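Local coordinates for putative flagellar motor switch protein FliN (Thermotoga maritima, PDB 1O6A), which probably forms part of the switch complex (C-ring) of the flagellar motor, which sets the direction of flagellar rotation, at the interface of chains A and B. Numbering follows the deposited sequence. Chains: chain A/B, putative flagellar motor switch protein FliN.

Contact 1: the interface of chains A and B. Residues chain A 23, 58, 65, 84, 90; chain B 37-40, 46.
Selenomethionine B:Met40 lies at the middle of this apolar cluster between two copies of FliN, its chain bent at the last torsion (chi3 -64°) so that the terminal methyl turns toward chain A. That methyl, CE, meets CD1 of A:Ile65 at 3.8 Å, the two side chains crossing at about a right angle. A:Ile65 holds CG1 in the crowded position between its backbone N and carbonyl carbon (chi1 63°), and the same CD1 also touches CG1 of B:Val37, 3.9 Å away, in an oblique crossing. A:Ile84 comes across B:Met40, its CD1 4.0 Å from CB. To one side, A:Ile58 and B:Ile46 meet tip to tip, branch methyl CG2 against CD1 at 4.1 Å.

The polar rim is built by A:Arg90 of helix 87-94, whose guanidinium carries CD1 of A:Ile84 over the centre of one face. Its NH1 donates to B:Val37 O at 2.8 Å, nearly in the guanidinium plane and in the plane of the carbonyl. The same nitrogen reaches B:Met40 O, also at 2.8 Å, but from above that carbonyl's plane; NH2 adds a weak bond to this oxygen. It is a clear example of one arginine gathering main-chain carbonyls where a helix, here 34-39, ends, a grip that would fix the guanidinium's rotation. The patch, repeated by two-fold symmetry, packs the helix end and strand 45-48 against apolar side chains of the partner's strands, probably part of its core, consistent with an intertwined dimer.

Contact 2: the interface of chains A and B. Residues chain A 27, 47-52, 54; chain B 72, 75-78.
Packing is densest around the B:Phe77 ring, sandwiched between two residues of chain A. CD1 of A:Leu27 lies over one face, offset toward the rim, and CG2 of A:Thr52 over the opposite face, 4.0 Å from CZ. Near the rim on that same face, A:Thr52 CA lies 3.7 Å from B:Phe77 CE2. The A:Thr52 methyl CG2 also touches CG1 of B:Val72 at 3.8 Å, while OG1, in the crowded position, makes a weak bond to B:Glu75 O.

Antiparallel pairing runs alongside. A:Leu48 N donates to B:Phe77 O and B:Phe77 N to A:Lys50 O, each in the carbonyl plane, and A:Thr52 N reaches B:Glu75 O. Between them B:Asn76 ND2 gives A:Leu48 O a fairly straight bond of 2.9 Å (155° at H). An alanine here in place of B:Asn76 would remove that amide donor and the group beside A:Leu51, and would probably weaken the strand pairing.

The opposite side is more polar and less enclosing, A:Glu47 losing far less surface than B:Phe77. A:Leu51 lies beside B:Asn76, pointing the same way, CD2 3.6 Å from OD1, and the A:Glu47 side chain crosses B:Asn76 obliquely, carboxylate and amide planes 52° apart. A:Glu54 OE1 accepts a hydrogen bond from A:Leu51 N on its anti lone pair, perhaps steadying strand 50-51. Strands 45-48 and 50-51 of chain A extend chain B's sheet at strand 76-81, illustrating how cross-chain pairing can be pinned by an aromatic ring.

Contact 1: the interface of chains A and B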
loop_
_atom_site.group_PDB
_atom_site.type_symbol
_atom_site.label_atom_id
_atom_site.label_comp_id
_atom_site.label_asym_id
_atom_site.label_seq_id
_atom_site.Cartn_x
_atom_site.Cartn_y
_atom_site.Cartn_z
ATOM N N VAL A 23 -2.472 1.882 8.933
ATOM C CA VAL A 23 -1.354 1.152 8.375
ATOM C C VAL A 23 -1.734 0.720 6.966
ATOM O O VAL A 23 -2.840 0.230 6.735
ATOM C CB VAL A 23 -1.028 -0.068 9.246
ATOM C CG1 VAL A 23 0.148 -0.844 8.688
ATOM C CG2 VAL A 23 -0.772 0.366 10.670
ATOM N N ILE A 58 5.689 -0.831 4.405
ATOM C CA ILE A 58 4.681 -0.713 5.447
ATOM C C ILE A 58 4.689 0.708 5.941
ATOM O O ILE A 58 5.703 1.165 6.442
ATOM C CB ILE A 58 5.017 -1.646 6.624
ATOM C CG1 ILE A 58 5.098 -3.101 6.146
ATOM C CG2 ILE A 58 4.001 -1.493 7.741
ATOM C CD1 ILE A 58 5.866 -3.961 7.079
ATOM N N ILE A 65 7.793 3.095 7.833
ATOM C CA ILE A 65 8.529 2.726 9.055
ATOM C C ILE A 65 9.104 1.319 9.014
ATOM O O ILE A 65 9.938 0.963 9.849
ATOM C CB ILE A 65 7.690 2.895 10.308
ATOM C CG1 ILE A 65 6.494 1.991 10.297
ATOM C CG2 ILE A 65 7.236 4.370 10.550
ATOM C CD1 ILE A 65 6.236 1.452 11.667
ATOM N N ILE A 84 12.745 -2.816 10.160
ATOM C CA ILE A 84 11.970 -1.746 10.832
ATOM C C ILE A 84 12.881 -0.719 11.475
ATOM O O ILE A 84 13.950 -1.056 11.903
ATOM C CB ILE A 84 10.970 -2.376 11.811
ATOM C CG1 ILE A 84 9.962 -1.342 12.324
ATOM C CG2 ILE A 84 11.709 -3.098 12.978
ATOM C CD1 ILE A 84 8.771 -1.981 12.996
ATOM N N ARG A 90 10.331 5.726 14.951
ATOM C CA ARG A 90 8.928 5.620 14.544
ATOM C C ARG A 90 8.156 6.836 15.108
ATOM O O ARG A 90 7.334 7.446 14.426
ATOM C CB ARG A 90 8.300 4.322 15.080
ATOM C CG ARG A 90 8.819 3.047 14.479
ATOM C CD ARG A 90 8.389 1.783 15.197
ATOM N NE ARG A 90 9.532 0.901 15.402
ATOM C CZ ARG A 90 9.486 -0.289 15.970
ATOM N NH1 ARG A 90 8.343 -0.788 16.451
ATOM N NH2 ARG A 90 10.616 -0.987 16.069
ATOM N N VAL B 37 2.325 -0.175 17.340
ATOM C CA VAL B 37 3.295 0.251 16.342
ATOM C C VAL B 37 4.683 0.314 16.958
ATOM O O VAL B 37 5.664 -0.135 16.332
ATOM C CB VAL B 37 2.907 1.620 15.703
ATOM C CG1 VAL B 37 4.063 2.211 14.853
ATOM C CG2 VAL B 37 1.680 1.452 14.851
ATOM N N LEU B 38 4.767 0.840 18.180
ATOM C CA LEU B 38 6.030 0.979 18.886
ATOM C C LEU B 38 6.605 -0.339 19.447
ATOM O O LEU B 38 7.799 -0.423 19.711
ATOM C CB LEU B 38 5.913 1.993 20.032
ATOM C CG LEU B 38 5.545 3.422 19.680
ATOM C CD1 LEU B 38 5.486 4.245 20.947
ATOM C CD2 LEU B 38 6.533 4.006 18.674
ATOM N N GLU B 39 5.766 -1.349 19.619
ATOM C CA GLU B 39 6.190 -2.674 20.100
ATOM C C GLU B 39 6.572 -3.629 19.004
ATOM O O GLU B 39 7.157 -4.694 19.287
ATOM C CB GLU B 39 5.058 -3.314 20.908
ATOM C CG GLU B 39 4.884 -2.632 22.255
ATOM C CD GLU B 39 3.751 -3.215 23.109
ATOM O OE1 GLU B 39 2.864 -3.948 22.605
ATOM O OE2 GLU B 39 3.765 -2.918 24.300
HETATM N N MSE B 40 6.234 -3.305 17.757
HETATM C CA MSE B 40 6.569 -4.208 16.679
HETATM C C MSE B 40 8.088 -4.382 16.569
HETATM O O MSE B 40 8.878 -3.475 16.858
HETATM C CB MSE B 40 5.990 -3.738 15.343
HETATM C CG MSE B 40 4.520 -3.695 15.342
HETATM SE SE MSE B 40 3.930 -3.469 13.502
HETATM C CE MSE B 40 4.670 -1.695 13.059
ATOM N N ILE B 46 1.496 -8.382 10.852
ATOM C CA ILE B 46 0.415 -7.430 10.785
ATOM C C ILE B 46 -0.635 -8.061 9.874
ATOM O O ILE B 46 -0.347 -8.377 8.744
ATOM C CB ILE B 46 0.914 -6.111 10.180
ATOM C CG1 ILE B 46 2.013 -5.481 11.063
ATOM C CG2 ILE B 46 -0.271 -5.150 9.984
ATOM C CD1 ILE B 46 2.570 -4.176 10.454
#

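Contact 2: the interface of chains A and B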
loop_
_atom_site.group_PDB
_atom_site.type_symbol
_atom_site.label_atom_id
_atom_site.label_comp_id
_atom_site.label_asym_id
_atom_site.label_seq_id
_atom_site.Cartn_x
_atom_site.Cartn_y
_atom_site.Cartn_z
ATOM N N LEU A 27 2.745 -2.645 -2.477
ATOM C CA LEU A 27 3.506 -3.528 -3.352
ATOM C C LEU A 27 4.446 -2.701 -4.212
ATOM O O LEU A 27 5.450 -3.189 -4.674
ATOM C CB LEU A 27 2.598 -4.306 -4.291
ATOM C CG LEU A 27 3.387 -5.117 -5.345
ATOM C CD1 LEU A 27 4.308 -6.163 -4.676
ATOM C CD2 LEU A 27 2.448 -5.751 -6.298
ATOM N N GLU A 47 3.462 -1.745 -14.631
ATOM C CA GLU A 47 4.738 -2.144 -14.008
ATOM C C GLU A 47 5.093 -1.169 -12.901
ATOM O O GLU A 47 4.897 0.056 -13.012
ATOM C CB GLU A 47 5.819 -2.197 -15.075
ATOM C CG GLU A 47 7.131 -2.750 -14.603
ATOM C CD GLU A 47 8.110 -2.905 -15.769
ATOM O OE1 GLU A 47 7.647 -3.070 -16.944
ATOM O OE2 GLU A 47 9.321 -2.844 -15.501
ATOM N N LEU A 48 5.599 -1.705 -11.795
ATOM C CA LEU A 48 5.917 -0.920 -10.630
ATOM C C LEU A 48 7.442 -0.824 -10.381
ATOM O O LEU A 48 8.247 -1.561 -10.957
ATOM C CB LEU A 48 5.251 -1.541 -9.416
ATOM C CG LEU A 48 3.743 -1.728 -9.485
ATOM C CD1 LEU A 48 3.321 -2.632 -8.292
ATOM C CD2 LEU A 48 3.062 -0.390 -9.502
ATOM N N ASP A 49 7.801 0.112 -9.522
ATOM C CA ASP A 49 9.168 0.429 -9.213
ATOM C C ASP A 49 9.823 -0.545 -8.257
ATOM O O ASP A 49 10.978 -0.404 -7.975
ATOM C CB ASP A 49 9.287 1.894 -8.691
ATOM C CG ASP A 49 8.573 2.160 -7.294
ATOM O OD1 ASP A 49 7.959 1.265 -6.612
ATOM O OD2 ASP A 49 8.601 3.335 -6.797
ATOM N N LYS A 50 9.134 -1.588 -7.877
ATOM C CA LYS A 50 9.670 -2.595 -6.963
ATOM C C LYS A 50 10.258 -3.812 -7.707
ATOM O O LYS A 50 9.693 -4.304 -8.672
ATOM C CB LYS A 50 8.556 -3.012 -6.014
ATOM C CG LYS A 50 9.083 -3.858 -4.790
ATOM C CD LYS A 50 8.004 -4.205 -3.749
ATOM C CE LYS A 50 7.570 -2.956 -2.943
ATOM N NZ LYS A 50 8.687 -2.322 -2.231
ATOM N N LEU A 51 11.429 -4.260 -7.263
ATOM C CA LEU A 51 12.120 -5.366 -7.866
ATOM C C LEU A 51 11.827 -6.663 -7.141
ATOM O O LEU A 51 11.647 -6.692 -5.934
ATOM C CB LEU A 51 13.660 -5.132 -7.891
ATOM C CG LEU A 51 14.123 -3.841 -8.587
ATOM C CD1 LEU A 51 15.548 -3.441 -8.210
ATOM C CD2 LEU A 51 13.986 -3.924 -10.060
ATOM N N THR A 52 11.892 -7.764 -7.887
ATOM C CA THR A 52 11.795 -9.069 -7.254
ATOM C C THR A 52 13.041 -9.213 -6.371
ATOM O O THR A 52 14.186 -8.816 -6.712
ATOM C CB THR A 52 11.686 -10.229 -8.258
ATOM O OG1 THR A 52 12.770 -10.172 -9.178
ATOM C CG2 THR A 52 10.427 -10.104 -9.094
ATOM N N GLU A 54 12.824 -7.720 -3.405
ATOM C CA GLU A 54 12.593 -6.669 -2.407
ATOM C C GLU A 54 11.362 -6.921 -1.579
ATOM O O GLU A 54 10.414 -7.560 -2.048
ATOM C CB GLU A 54 12.455 -5.325 -3.053
ATOM C CG GLU A 54 13.701 -4.833 -3.758
ATOM C CD GLU A 54 13.574 -3.361 -4.082
ATOM O OE1 GLU A 54 12.803 -3.050 -5.020
ATOM O OE2 GLU A 54 14.223 -2.520 -3.413
ATOM N N VAL B 72 4.956 -10.671 -12.400
ATOM C CA VAL B 72 6.360 -10.293 -12.590
ATOM C C VAL B 72 6.635 -10.008 -14.039
ATOM O O VAL B 72 6.307 -10.820 -14.889
ATOM C CB VAL B 72 7.260 -11.405 -12.143
ATOM C CG1 VAL B 72 8.741 -11.085 -12.400
ATOM C CG2 VAL B 72 7.078 -11.646 -10.645
ATOM N N GLU B 75 12.327 -8.381 -14.047
ATOM C CA GLU B 75 12.668 -8.332 -12.622
ATOM C C GLU B 75 11.866 -7.325 -11.793
ATOM O O GLU B 75 12.212 -7.081 -10.674
ATOM C CB GLU B 75 14.168 -8.167 -12.410
ATOM C CG GLU B 75 14.745 -6.842 -12.834
ATOM C CD GLU B 75 16.206 -6.672 -12.461
ATOM O OE1 GLU B 75 16.889 -7.704 -12.188
ATOM O OE2 GLU B 75 16.681 -5.491 -12.485
ATOM N N ASN B 76 10.784 -6.794 -12.326
ATOM C CA ASN B 76 9.933 -5.856 -11.591
ATOM C C ASN B 76 8.582 -6.481 -11.326
ATOM O O ASN B 76 8.052 -7.240 -12.166
ATOM C CB ASN B 76 9.725 -4.559 -12.383
ATOM C CG ASN B 76 10.946 -3.667 -12.361
ATOM O OD1 ASN B 76 11.937 -4.007 -12.977
ATOM N ND2 ASN B 76 10.902 -2.543 -11.616
ATOM N N PHE B 77 7.996 -6.134 -10.192
ATOM C CA PHE B 77 6.613 -6.492 -9.965
ATOM C C PHE B 77 5.712 -5.590 -10.781
ATOM O O PHE B 77 6.071 -4.470 -11.164
ATOM C CB PHE B 77 6.228 -6.364 -8.499
ATOM C CG PHE B 77 6.800 -7.418 -7.650
ATOM C CD1 PHE B 77 6.299 -8.725 -7.695
ATOM C CD2 PHE B 77 7.887 -7.137 -6.814
ATOM C CE1 PHE B 77 6.848 -9.692 -6.930
ATOM C CE2 PHE B 77 8.421 -8.099 -6.035
ATOM C CZ PHE B 77 7.927 -9.383 -6.085
ATOM N N GLY B 78 4.532 -6.111 -11.039
ATOM C CA GLY B 78 3.508 -5.406 -11.764
ATOM C C GLY B 78 2.142 -5.921 -11.326
ATOM O O GLY B 78 2.064 -6.824 -10.513
#

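The centres of contact 1 and contact 2, taken over their C-alpha atoms, lie about 23 Å apart, and each has a twin with the chains exchanged. Strand 45-48 joins them: B:Ile46 serves contact 1, whereas A:Glu47 and A:Leu48 of the equivalent strand serve contact 2. Strand 63-73 is shared too, through A:Ile65 near its start in contact 1 and B:Val72 near its end in contact 2. Through the twins, each copy of strand 45-48 serves both contacts at once. Together with their twins they suggest that each chain completes its partner's fold, making the dimer likely to be a tightly interlocked unit.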